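Local coordinates for acetyltransferase (Sinorhizobium meliloti, PDB 4JXR), which probably transfers the acetyl group of acetyl-CoA to an acceptor molecule, as a GNAT-superfamily acetyltransferase classed with the phosphinothricin acetyltransferases, at residues Ser47-Asn52 against Tyr69-Ala74; Asn52-Val57 against Leu115-Met120; Glu19-Ser24 against Ala40-Arg45; Val29-Glu34 against Ser88-Pro93; Thr5-Asp8 against Ala12-Arg15. All blocks are in the same frame, centred on the assembly; numbering follows the deposited sequence.

Contact 1. Residues Ser47-Asn52 against Tyr69-Ala74; sequences STITGN and YAYASA
I49, near the end of helix 39-51, is the side chain that seats this helix on strand 66-74 of the central GNAT sheet, and Y71, A72 and S73 all receive it. The two axes cross at 74° and come within 8.8 Å, close enough for one isoleucine to bridge them. On the tight side, I49 CD1 sits over a face of the Y71 ring, 3.8 Å from its centroid and 14° off the ring normal, a clear CH-pi contact. CG1 lies beside the backbone N (chi1 -68°), and an extended chi2 carries CD1 over the ring, while the second branch, I49 CG2, comes to 3.5 Å from A72 O. Beta-branching thus lets one residue serve two strand positions. The Y56 ring also meets Y71.

The looser side begins at S73, whose OG is 4.0 Å from I49 CG1. Here one water takes a hydrogen bond from N52 ND2 at 3.0 Å and is hydrogen-bonded to S73 OG at 2.9 Å. Polar residues suit a seam that water completes. A72 O, buried, finds no partner in the model. No hydrogen bond joins the segments directly, so the link rests on CH-pi attraction and apolar packing plus a water bridge.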
# COMPACT_ATOMS: atom_id res chain seq x y z
N SER A 47 17.07 -1.08 -9.88
CA SER A 47 16.86 -1.61 -11.23
C SER A 47 15.37 -1.65 -11.56
O SER A 47 14.94 -1.30 -12.66
CB SER A 47 17.55 -3.02 -11.31
OG SER A 47 17.31 -3.63 -12.56
N THR A 48 14.58 -2.10 -10.61
CA THR A 48 13.16 -2.24 -10.83
C THR A 48 12.46 -0.88 -10.97
O THR A 48 11.64 -0.66 -11.87
CB THR A 48 12.54 -3.07 -9.69
OG1 THR A 48 13.19 -4.34 -9.63
CG2 THR A 48 11.05 -3.25 -9.87
N ILE A 49 12.76 0.03 -10.06
CA ILE A 49 12.15 1.35 -10.06
C ILE A 49 12.48 2.05 -11.37
O ILE A 49 11.60 2.58 -12.06
CB ILE A 49 12.61 2.15 -8.84
CG1 ILE A 49 12.07 1.55 -7.57
CG2 ILE A 49 12.25 3.62 -8.96
CD1 ILE A 49 12.84 1.93 -6.30
N THR A 50 13.76 2.12 -11.72
CA THR A 50 14.16 2.80 -12.91
C THR A 50 13.73 2.06 -14.15
O THR A 50 13.40 2.72 -15.16
CB THR A 50 15.68 3.07 -12.94
OG1 THR A 50 16.43 1.85 -12.87
CG2 THR A 50 16.07 4.02 -11.80
N GLY A 51 13.62 0.75 -14.12
CA GLY A 51 13.11 -0.01 -15.25
C GLY A 51 11.67 0.30 -15.55
O GLY A 51 11.24 0.14 -16.71
N ASN A 52 10.91 0.77 -14.58
CA ASN A 52 9.54 1.20 -14.76
C ASN A 52 9.42 2.65 -15.20
O ASN A 52 8.31 3.17 -15.29
CB ASN A 52 8.74 0.93 -13.48
CG ASN A 52 8.36 -0.50 -13.30
OD1 ASN A 52 7.91 -1.14 -14.24
ND2 ASN A 52 8.39 -0.96 -12.06
N TYR A 69 18.99 10.84 -1.17
CA TYR A 69 18.43 10.32 -2.42
C TYR A 69 16.92 10.34 -2.31
O TYR A 69 16.36 10.45 -1.22
CB TYR A 69 18.97 8.93 -2.76
CG TYR A 69 18.45 7.81 -1.88
CD1 TYR A 69 19.09 7.48 -0.67
CD2 TYR A 69 17.37 7.07 -2.22
CE1 TYR A 69 18.63 6.48 0.11
CE2 TYR A 69 16.90 6.08 -1.43
CZ TYR A 69 17.53 5.75 -0.26
OH TYR A 69 17.10 4.75 0.58
N ALA A 70 16.28 10.21 -3.46
CA ALA A 70 14.83 10.19 -3.50
C ALA A 70 14.39 9.49 -4.77
O ALA A 70 15.08 9.54 -5.79
CB ALA A 70 14.26 11.59 -3.48
N TYR A 71 13.21 8.91 -4.71
CA TYR A 71 12.63 8.33 -5.91
C TYR A 71 11.13 8.37 -5.83
O TYR A 71 10.55 8.49 -4.75
CB TYR A 71 13.13 6.89 -6.17
CG TYR A 71 12.83 5.91 -5.08
CD1 TYR A 71 11.60 5.26 -4.99
CD2 TYR A 71 13.79 5.55 -4.17
CE1 TYR A 71 11.35 4.37 -3.96
CE2 TYR A 71 13.52 4.64 -3.17
CZ TYR A 71 12.30 4.05 -3.08
OH TYR A 71 12.07 3.13 -2.09
N ALA A 72 10.49 8.27 -6.99
CA ALA A 72 9.09 7.97 -7.08
C ALA A 72 8.92 6.53 -7.49
O ALA A 72 9.77 5.97 -8.20
CB ALA A 72 8.40 8.88 -8.09
N SER A 73 7.86 5.90 -7.05
CA SER A 73 7.53 4.57 -7.49
C SER A 73 6.02 4.38 -7.34
O SER A 73 5.28 5.30 -6.98
CB SER A 73 8.29 3.55 -6.68
OG SER A 73 8.14 2.26 -7.28
N ALA A 74 5.52 3.18 -7.65
CA ALA A 74 4.10 2.93 -7.48
C ALA A 74 3.72 2.98 -6.01
O ALA A 74 4.46 2.52 -5.14
CB ALA A 74 3.76 1.56 -8.00
O HOH W 1 8.88 0.33 -9.35

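Contact 2. Residues Asn52-Val57 against Leu115-Met120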
# COMPACT_ATOMS: atom_id res chain seq x y z
N ASN A 52 10.91 0.77 -14.58
CA ASN A 52 9.54 1.20 -14.76
C ASN A 52 9.42 2.65 -15.20
O ASN A 52 8.31 3.17 -15.29
CB ASN A 52 8.74 0.93 -13.48
CG ASN A 52 8.36 -0.50 -13.30
OD1 ASN A 52 7.91 -1.14 -14.24
ND2 ASN A 52 8.39 -0.96 -12.06
N GLY A 53 10.53 3.32 -15.44
CA GLY A 53 10.52 4.69 -15.94
C GLY A 53 10.43 5.76 -14.87
O GLY A 53 10.38 6.94 -15.20
N TYR A 54 10.44 5.38 -13.60
CA TYR A 54 10.33 6.35 -12.53
C TYR A 54 11.66 7.04 -12.28
O TYR A 54 12.71 6.43 -12.43
CB TYR A 54 9.91 5.62 -11.25
CG TYR A 54 8.55 4.99 -11.27
CD1 TYR A 54 7.39 5.72 -11.45
CD2 TYR A 54 8.39 3.63 -11.03
CE1 TYR A 54 6.14 5.14 -11.39
CE2 TYR A 54 7.14 3.04 -10.97
CZ TYR A 54 6.00 3.80 -11.14
OH TYR A 54 4.79 3.19 -11.06
N PRO A 55 11.63 8.27 -11.80
CA PRO A 55 12.85 9.02 -11.50
C PRO A 55 13.45 8.57 -10.18
O PRO A 55 12.75 8.34 -9.19
CB PRO A 55 12.37 10.47 -11.42
CG PRO A 55 10.92 10.33 -10.95
CD PRO A 55 10.44 9.11 -11.65
N TYR A 56 14.78 8.53 -10.15
CA TYR A 56 15.56 8.13 -8.97
C TYR A 56 16.77 9.05 -8.96
O TYR A 56 17.57 9.04 -9.92
CB TYR A 56 15.93 6.65 -9.10
CG TYR A 56 16.36 5.95 -7.83
CD1 TYR A 56 17.29 6.51 -6.94
CD2 TYR A 56 15.88 4.70 -7.50
CE1 TYR A 56 17.70 5.82 -5.81
CE2 TYR A 56 16.29 4.00 -6.39
CZ TYR A 56 17.24 4.57 -5.55
OH TYR A 56 17.71 3.92 -4.42
N VAL A 57 16.87 9.90 -7.94
CA VAL A 57 17.81 10.99 -7.91
C VAL A 57 18.62 11.02 -6.62
O VAL A 57 18.23 10.44 -5.60
CB VAL A 57 17.08 12.35 -8.15
CG1 VAL A 57 16.26 12.33 -9.47
CG2 VAL A 57 16.17 12.69 -7.03
N LEU A 115 6.46 13.67 -16.70
CA LEU A 115 6.26 12.31 -17.19
C LEU A 115 4.81 11.97 -17.44
O LEU A 115 4.57 11.02 -18.19
CB LEU A 115 6.90 11.32 -16.23
CG LEU A 115 8.42 11.26 -16.26
CD1 LEU A 115 8.95 10.47 -15.05
CD2 LEU A 115 8.94 10.69 -17.53
N GLY A 116 3.87 12.66 -16.82
CA GLY A 116 2.46 12.46 -17.07
C GLY A 116 1.68 11.79 -15.96
O GLY A 116 0.53 11.43 -16.16
N PHE A 117 2.27 11.59 -14.78
CA PHE A 117 1.50 11.16 -13.63
C PHE A 117 0.54 12.26 -13.19
O PHE A 117 0.75 13.43 -13.51
CB PHE A 117 2.44 10.73 -12.50
CG PHE A 117 3.36 9.59 -12.89
CD1 PHE A 117 2.87 8.30 -12.94
CD2 PHE A 117 4.66 9.79 -13.25
CE1 PHE A 117 3.67 7.26 -13.34
CE2 PHE A 117 5.46 8.78 -13.62
CZ PHE A 117 4.98 7.49 -13.69
N ARG A 118 -0.49 11.87 -12.46
CA ARG A 118 -1.59 12.79 -12.11
C ARG A 118 -1.80 13.01 -10.61
O ARG A 118 -2.45 13.95 -10.25
CB ARG A 118 -2.90 12.34 -12.76
CG ARG A 118 -2.86 12.36 -14.30
CD ARG A 118 -2.60 13.75 -14.86
NE ARG A 118 -2.88 13.78 -16.31
CZ ARG A 118 -4.10 13.90 -16.81
NH1 ARG A 118 -5.16 14.05 -16.06
NH2 ARG A 118 -4.25 13.86 -18.13
N GLN A 119 -1.25 12.12 -9.74
CA GLN A 119 -1.37 12.29 -8.30
C GLN A 119 -0.11 11.74 -7.67
O GLN A 119 0.46 10.77 -8.17
CB GLN A 119 -2.57 11.52 -7.73
CG GLN A 119 -3.93 11.90 -8.33
CD GLN A 119 -4.43 13.26 -7.93
OE1 GLN A 119 -4.10 13.82 -6.88
NE2 GLN A 119 -5.32 13.83 -8.80
N MSE A 120 0.30 12.37 -6.56
CA MSE A 120 1.42 11.87 -5.77
C MSE A 120 0.95 11.71 -4.32
O MSE A 120 0.32 12.61 -3.75
CB MSE A 120 2.61 12.82 -5.84
CG MSE A 120 3.88 12.25 -5.17
SE MSE A 120 5.45 13.31 -5.48
CE MSE A 120 5.84 12.76 -7.24
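G53 and L115 meet where two helices end, and each end is a Schellman motif: G53 closes helix 39-51 and G116 closes helix 100-115, before the chain enters strands 56-60 and 119-125 of the GNAT sheet. G53 has a positive phi of 87°, a conformation that glycine, with no CB, adopts without strain.

Y54 follows, and its ring supplies the aromatic part of the contact. CG lies beside the backbone N (chi1 -65°), which swings the ring toward F117 although the CB itself does not point there. CE1 of Y54 comes to 3.5 Å from CZ of F117. The planes are only 26° apart, but the rings are offset with little overlap, their centroids separated by 5.6 Å. Tyrosine suits the place because its ring carbons can pack while its OH hydrogen-bonds to the OH of Y184. V85 of strand 84-91 touches both side chains, tying the pair to the sheet.

P55 comes next, a stiff apolar ring whose backbone carbonyl probably accepts a hydrogen bond from A72 N. P55 and L115 run antiparallel alongside each other. L115 CD1 is shared, 4.0 Å from P55 CD and 3.8 Å from G53 O.

Contact 3. Residues Glu19-Ser24 against Ala40-Arg45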
# COMPACT_ATOMS: atom_id res chain seq x y z
N GLU A 19 24.08 2.83 2.35
CA GLU A 19 24.48 3.32 3.69
C GLU A 19 23.50 4.38 4.39
O GLU A 19 23.13 4.35 5.59
CB GLU A 19 25.89 3.90 3.70
CG GLU A 19 26.30 4.35 5.12
CD GLU A 19 26.01 3.29 6.22
OE1 GLU A 19 25.35 3.60 7.28
OE2 GLU A 19 26.45 2.14 6.00
N ILE A 20 22.99 5.25 3.49
CA ILE A 20 21.99 6.21 3.92
C ILE A 20 20.75 5.48 4.39
O ILE A 20 20.19 5.77 5.45
CB ILE A 20 21.68 7.24 2.83
CG1 ILE A 20 22.89 8.12 2.57
CG2 ILE A 20 20.49 8.08 3.16
CD1 ILE A 20 22.84 8.90 1.28
N TYR A 21 20.28 4.54 3.58
CA TYR A 21 19.09 3.81 3.95
C TYR A 21 19.33 2.97 5.21
O TYR A 21 18.45 2.89 6.07
CB TYR A 21 18.61 2.92 2.80
CG TYR A 21 17.23 2.33 3.02
CD1 TYR A 21 16.12 3.14 3.20
CD2 TYR A 21 17.05 0.96 3.07
CE1 TYR A 21 14.87 2.60 3.42
CE2 TYR A 21 15.79 0.41 3.28
CZ TYR A 21 14.71 1.24 3.46
OH TYR A 21 13.45 0.72 3.67
N ARG A 22 20.50 2.35 5.33
CA ARG A 22 20.81 1.57 6.53
C ARG A 22 20.62 2.42 7.80
O ARG A 22 20.03 1.96 8.79
CB ARG A 22 22.24 1.05 6.44
CG ARG A 22 22.73 0.36 7.72
CD ARG A 22 24.15 -0.23 7.57
NE ARG A 22 24.44 -1.11 8.71
CZ ARG A 22 24.23 -2.42 8.74
NH1 ARG A 22 23.77 -3.07 7.66
NH2 ARG A 22 24.49 -3.09 9.84
N GLU A 23 21.15 3.65 7.78
CA GLU A 23 21.08 4.51 8.96
C GLU A 23 19.60 4.77 9.25
O GLU A 23 19.18 4.83 10.44
CB GLU A 23 21.87 5.78 8.71
CG GLU A 23 22.03 6.70 9.92
CD GLU A 23 20.80 7.49 10.35
OE1 GLU A 23 19.91 7.92 9.53
OE2 GLU A 23 20.83 7.81 11.59
N SER A 24 18.79 5.01 8.22
CA SER A 24 17.36 5.25 8.41
C SER A 24 16.65 4.02 8.97
O SER A 24 15.81 4.12 9.88
CB SER A 24 16.72 5.65 7.09
OG SER A 24 15.33 5.97 7.24
N ALA A 40 23.25 -5.33 -2.66
CA ALA A 40 22.71 -6.13 -3.74
C ALA A 40 21.17 -5.95 -3.81
O ALA A 40 20.62 -5.85 -4.89
CB ALA A 40 23.04 -7.59 -3.56
N GLU A 41 20.53 -5.98 -2.64
CA GLU A 41 19.08 -5.81 -2.60
C GLU A 41 18.69 -4.41 -3.03
O GLU A 41 17.73 -4.23 -3.80
CB GLU A 41 18.52 -6.16 -1.26
CG GLU A 41 17.04 -5.88 -1.09
CD GLU A 41 16.12 -6.61 -2.01
OE1 GLU A 41 16.48 -7.71 -2.48
OE2 GLU A 41 15.00 -6.10 -2.26
N MSE A 42 19.37 -3.39 -2.54
CA MSE A 42 19.08 -2.02 -2.93
C MSE A 42 19.25 -1.85 -4.44
O MSE A 42 18.52 -1.08 -5.08
CB MSE A 42 19.93 -1.05 -2.17
CG MSE A 42 19.60 -1.00 -0.65
SE MSE A 42 17.83 -0.50 -0.24
CE MSE A 42 17.94 1.42 -0.59
N ALA A 43 20.28 -2.51 -5.02
CA ALA A 43 20.53 -2.45 -6.43
C ALA A 43 19.40 -3.06 -7.25
O ALA A 43 19.05 -2.51 -8.28
CB ALA A 43 21.86 -3.14 -6.76
N LEU A 44 18.85 -4.17 -6.80
CA LEU A 44 17.71 -4.76 -7.46
C LEU A 44 16.50 -3.82 -7.40
O LEU A 44 15.81 -3.60 -8.38
CB LEU A 44 17.36 -6.11 -6.87
CG LEU A 44 16.11 -6.78 -7.40
CD1 LEU A 44 16.18 -6.95 -8.89
CD2 LEU A 44 15.88 -8.12 -6.76
N ARG A 45 16.28 -3.22 -6.23
CA ARG A 45 15.19 -2.25 -6.11
C ARG A 45 15.38 -1.08 -7.07
O ARG A 45 14.43 -0.66 -7.72
CB ARG A 45 15.06 -1.77 -4.66
CG ARG A 45 14.68 -2.87 -3.69
CD ARG A 45 14.62 -2.39 -2.26
NE ARG A 45 14.43 -3.48 -1.31
CZ ARG A 45 14.23 -3.32 -0.01
NH1 ARG A 45 14.18 -2.10 0.52
NH2 ARG A 45 14.08 -4.37 0.78
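The flat ring of Y21 is met aslant by two residues of helix 39-51, the selenomethionine M42 and R45, and the guanidinium of R45 has the carboxylate of E41 at its edge. M42 SE lies 4.6 Å from the centroid of the Y21 ring, 46° off the ring normal, in a Met-aromatic contact. It comes nearest to Y21 CD2, at 3.7 Å, while the terminal methyl CE tucks in 3.8 Å from Y21 CB, near the root of the ring. Two successive bends in the M42 chain wrap it round in this way, as the unbranched, flexible methionine chain readily allows. A chi1 of -169°, CG anti to the backbone N, carries the Y21 ring away from its own helix to M42. Outside the pair of segments, the Y90 ring meets it edge-to-face.

R45 adds a looser touch. Its NH1 is 4.1 Å from Y21 CE2, and the guanidinium is turned steeply against the ring. The extended chain is steadied one helical turn back, where NE donates to the anti lone pair of E41 OE2 at 2.8 Å, nearly straight at 164°, within a salt bridge. The NH2 end forms a second salt bridge with E33, and Y21 OH reaches the same loop at T31 and E33. The polar ends of both residues therefore converge on the loop that joins the two helices. R45 also packs against R78 of the second subunit. Two N-terminal helices lying together over one face of the sheet are a hallmark of the GNAT fold, where this region commonly helps shape the acceptor side.

Contact 4. Residues Val29-Glu34 against Ser88-Pro93; sequences VATYEE and SIYLSP
Around A30 and T31 the chain passes strand 84-91 as an irregular turn, not as a paired strand, with the CA atoms of A30 and Y90 8.4 Å apart. The gap is spanned by the long side chain of Y90. Its CG lies beside the backbone N (chi1 -65°), and although the first bond of the side chain does not aim at the loop, the phenol end reaches it. Y90 OH comes to 3.6 Å from T31 CB, and Y90 CE1 is 4.3 Å from A30 CB, a light apolar touch in keeping with a small residue on an exposed part of the loop.

Polar links across the gap are indirect. A30 O and Y90 OH form no direct hydrogen bond; instead a water donates to A30 O at 2.8 Å and makes a weak, 3.5 Å link to Y90 OH. T31 is held more firmly within its own loop. With OG1 anti to the backbone N (chi1 172°), it accepts from E33 N at 3.1 Å and 152°, which makes an ST turn. The same OG1 is hydrogen-bonded to Y21 OH, so a single threonine hydroxyl fixes the turn and joins it to helix 14-27. K152 NZ is hydrogen-bonded to the carbonyls of T31 and E33, and Y32 meets Y81 of the second subunit edge-to-face. Y90 packs on helix 14-27, whereas its neighbours I89 and L91 pack on helix 100-115 across the sheet. Those two belong to the acetyl-CoA site seen for this protein, though none is bound to this chain; the loop flanks the cofactor-binding strand of the GNAT fold.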
# COMPACT_ATOMS: atom_id res chain seq x y z
N VAL A 29 12.07 6.13 11.90
CA VAL A 29 10.82 5.44 11.64
C VAL A 29 10.21 5.88 10.31
O VAL A 29 9.04 5.58 10.08
CB VAL A 29 9.81 5.56 12.82
CG1 VAL A 29 10.30 4.80 14.05
CG2 VAL A 29 9.52 7.01 13.11
N ALA A 30 10.94 6.59 9.46
CA ALA A 30 10.50 6.87 8.09
C ALA A 30 10.29 5.60 7.31
O ALA A 30 9.47 5.60 6.42
CB ALA A 30 11.47 7.79 7.37
N THR A 31 11.10 4.59 7.58
CA THR A 31 10.92 3.31 6.95
C THR A 31 10.54 2.28 8.01
O THR A 31 11.08 2.27 9.12
CB THR A 31 12.16 2.83 6.17
OG1 THR A 31 11.94 1.48 5.76
CG2 THR A 31 13.42 2.92 7.02
N TYR A 32 9.59 1.43 7.66
CA TYR A 32 9.11 0.38 8.54
C TYR A 32 9.87 -0.93 8.30
O TYR A 32 9.60 -1.94 8.93
CB TYR A 32 7.62 0.17 8.34
CG TYR A 32 6.77 1.26 8.97
CD1 TYR A 32 7.35 2.38 9.56
CD2 TYR A 32 5.39 1.16 8.97
CE1 TYR A 32 6.57 3.37 10.13
CE2 TYR A 32 4.60 2.15 9.53
CZ TYR A 32 5.19 3.25 10.11
OH TYR A 32 4.42 4.25 10.66
N GLU A 33 10.83 -0.88 7.38
CA GLU A 33 11.84 -2.03 7.36
C GLU A 33 12.80 -2.10 8.67
O GLU A 33 13.01 -1.05 9.24
CB GLU A 33 12.71 -1.84 6.11
CG GLU A 33 13.38 -3.06 5.54
CD GLU A 33 13.48 -3.02 4.03
OE1 GLU A 33 13.49 -1.93 3.41
OE2 GLU A 33 13.58 -4.10 3.45
N GLU A 34 13.07 -3.31 9.16
CA GLU A 34 13.79 -3.51 10.40
C GLU A 34 15.26 -3.88 10.13
O GLU A 34 16.14 -3.44 10.85
CB GLU A 34 13.11 -4.61 11.21
CG GLU A 34 13.99 -5.30 12.26
CD GLU A 34 13.29 -6.42 13.02
OE1 GLU A 34 13.01 -7.47 12.44
OE2 GLU A 34 13.03 -6.23 14.23
N SER A 88 9.56 8.74 -2.02
CA SER A 88 10.43 8.30 -0.94
C SER A 88 11.65 9.18 -0.94
O SER A 88 12.25 9.44 -1.97
CB SER A 88 10.88 6.88 -1.19
OG SER A 88 9.79 5.95 -1.12
N ILE A 89 12.02 9.71 0.23
CA ILE A 89 13.13 10.64 0.40
C ILE A 89 13.93 10.23 1.60
O ILE A 89 13.38 10.07 2.68
CB ILE A 89 12.63 12.07 0.60
CG1 ILE A 89 11.69 12.52 -0.49
CG2 ILE A 89 13.82 13.03 0.74
CD1 ILE A 89 11.03 13.80 -0.13
N TYR A 90 15.26 10.12 1.45
CA TYR A 90 16.16 9.77 2.56
C TYR A 90 17.37 10.67 2.53
O TYR A 90 18.11 10.71 1.57
CB TYR A 90 16.59 8.31 2.47
CG TYR A 90 15.41 7.38 2.68
CD1 TYR A 90 15.03 7.01 3.93
CD2 TYR A 90 14.69 6.88 1.62
CE1 TYR A 90 13.92 6.22 4.14
CE2 TYR A 90 13.55 6.08 1.84
CZ TYR A 90 13.18 5.80 3.11
OH TYR A 90 12.06 5.01 3.32
N LEU A 91 17.58 11.39 3.62
CA LEU A 91 18.73 12.27 3.80
C LEU A 91 19.65 11.71 4.85
O LEU A 91 19.20 11.31 5.92
CB LEU A 91 18.24 13.62 4.32
CG LEU A 91 17.36 14.39 3.39
CD1 LEU A 91 16.90 15.69 4.03
CD2 LEU A 91 18.02 14.65 2.07
N SER A 92 20.94 11.74 4.60
CA SER A 92 21.93 11.47 5.64
C SER A 92 21.79 12.55 6.71
O SER A 92 21.35 13.68 6.45
CB SER A 92 23.31 11.48 5.07
OG SER A 92 23.70 12.72 4.62
N PRO A 93 22.21 12.24 7.95
CA PRO A 93 22.10 13.24 9.02
C PRO A 93 22.72 14.57 8.64
O PRO A 93 22.12 15.62 8.94
CB PRO A 93 22.82 12.58 10.17
CG PRO A 93 22.48 11.12 9.98
CD PRO A 93 22.62 10.93 8.49
O HOH W 2 8.76 4.23 4.05

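Contact 5. Residues Thr5-Asp8 against Ala12-Arg15; sequences TLRD and ADLR
R7 and D13 meet head-on and join strand 5-8 to the short 3-10 turn that leads into helix 14-27. The ionic part is a two-pronged, end-on salt bridge. R7 NH1 donates to the syn lone pair of D13 OD2 at 2.7 Å, and R7 NH2 donates to D13 OD1 at 2.9 Å along an almost perfectly straight line, 179° at the hydrogen. The guanidinium and carboxylate planes are 22° apart, nearly coplanar, which lets both N-H groups point at the oxygens. R7 leaves its backbone with CG between the N and the carbonyl carbon (chi1 61°), then extends as far as NE, which brings the charged end over to the turn.

Hydrogen bonds to the backbone reinforce the pair. R7 NH1 also donates to the backbone carbonyl D8 O at 3.0 Å, with a more bent geometry, and D13 OD2 is hydrogen-bonded to V10 N in the intervening turn. The carboxylate of D8 itself looks elsewhere, to a salt bridge with R111 of helix 100-115.

In apolar packing, the R7 side chain touches V58 and L60 of the neighbouring strand 56-60; a long aliphatic arm with a flat cationic end suits both tasks. D13 is buried, so two arginine nitrogens and a backbone N-H around its carboxylate would probably stabilise the ionised form and hold the group against rotation, and the turn before helix 14-27 is tied to strand 5-8 by a charged, two-point grip.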
# COMPACT_ATOMS: atom_id res chain seq x y z
N THR A 5 22.50 20.46 -5.13
CA THR A 5 23.06 19.84 -6.32
C THR A 5 22.46 18.46 -6.47
O THR A 5 22.78 17.57 -5.69
CB THR A 5 24.59 19.76 -6.20
OG1 THR A 5 25.12 21.09 -5.95
CG2 THR A 5 25.18 19.16 -7.41
N LEU A 6 21.60 18.30 -7.45
CA LEU A 6 20.93 17.05 -7.69
C LEU A 6 21.34 16.49 -9.02
O LEU A 6 21.67 17.24 -9.97
CB LEU A 6 19.39 17.24 -7.72
CG LEU A 6 18.74 17.94 -6.56
CD1 LEU A 6 17.24 17.86 -6.70
CD2 LEU A 6 19.18 17.41 -5.22
N ARG A 7 21.28 15.18 -9.18
CA ARG A 7 21.38 14.54 -10.46
C ARG A 7 20.71 13.16 -10.37
O ARG A 7 20.47 12.66 -9.26
CB ARG A 7 22.85 14.42 -10.94
CG ARG A 7 23.72 13.58 -10.00
CD ARG A 7 24.99 13.12 -10.68
NE ARG A 7 25.93 12.47 -9.79
CZ ARG A 7 25.77 11.24 -9.28
NH1 ARG A 7 24.78 10.45 -9.68
NH2 ARG A 7 26.65 10.77 -8.42
N ASP A 8 20.50 12.52 -11.50
CA ASP A 8 19.95 11.22 -11.47
C ASP A 8 20.91 10.23 -10.87
O ASP A 8 22.15 10.31 -11.09
CB ASP A 8 19.48 10.76 -12.86
CG ASP A 8 18.11 11.32 -13.20
OD1 ASP A 8 17.76 12.37 -12.67
OD2 ASP A 8 17.40 10.66 -13.97
N ALA A 12 26.82 3.46 -9.72
CA ALA A 12 27.92 3.82 -8.86
C ALA A 12 27.52 4.52 -7.58
O ALA A 12 28.34 4.63 -6.69
CB ALA A 12 28.93 4.68 -9.61
N ASP A 13 26.23 4.94 -7.45
CA ASP A 13 25.76 5.57 -6.22
C ASP A 13 25.20 4.58 -5.21
O ASP A 13 24.86 4.99 -4.11
CB ASP A 13 24.66 6.56 -6.58
CG ASP A 13 25.10 7.66 -7.48
OD1 ASP A 13 26.27 8.15 -7.33
OD2 ASP A 13 24.30 8.10 -8.34
N LEU A 14 25.10 3.30 -5.58
CA LEU A 14 24.38 2.35 -4.73
C LEU A 14 25.01 2.14 -3.36
O LEU A 14 24.29 1.88 -2.39
CB LEU A 14 24.09 1.02 -5.45
CG LEU A 14 22.68 0.77 -6.00
CD1 LEU A 14 21.59 0.77 -4.92
CD2 LEU A 14 22.48 1.89 -7.01
N ARG A 15 26.34 2.17 -3.28
CA ARG A 15 26.96 1.98 -1.99
C ARG A 15 26.53 3.07 -0.99
O ARG A 15 26.15 2.79 0.16
CB ARG A 15 28.48 1.92 -2.15
CG ARG A 15 29.17 1.57 -0.86
CD ARG A 15 30.62 1.17 -1.14
NE ARG A 15 31.27 0.59 0.01
CZ ARG A 15 32.10 1.29 0.78
NH1 ARG A 15 32.44 2.51 0.47
NH2 ARG A 15 32.62 0.69 1.84

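In the fold
Contacts 1 and 2 have centres about 8 Å apart and share N52, where helix 39-51 leads to strand 56-60; that strand pairs with 66-74 through a probable hydrogen bond from V57 N to A70 O, 2.8 Å. Contacts 3 and 4, with centres about 10 Å apart, meet through Y21 OH, and Y69 of contact 1 packs on Y21 and M42 of contact 3. Contact 5 touches contact 2 on adjacent strands and contact 3 through L14. Contact 4 holds I89 and L91 of the acetyl-CoA site; the side chain of Y71 in contact 1 is about 8 Å from that of I89. Contact 2 lies across the chain's centre from contact 4, centres about 20 Å apart.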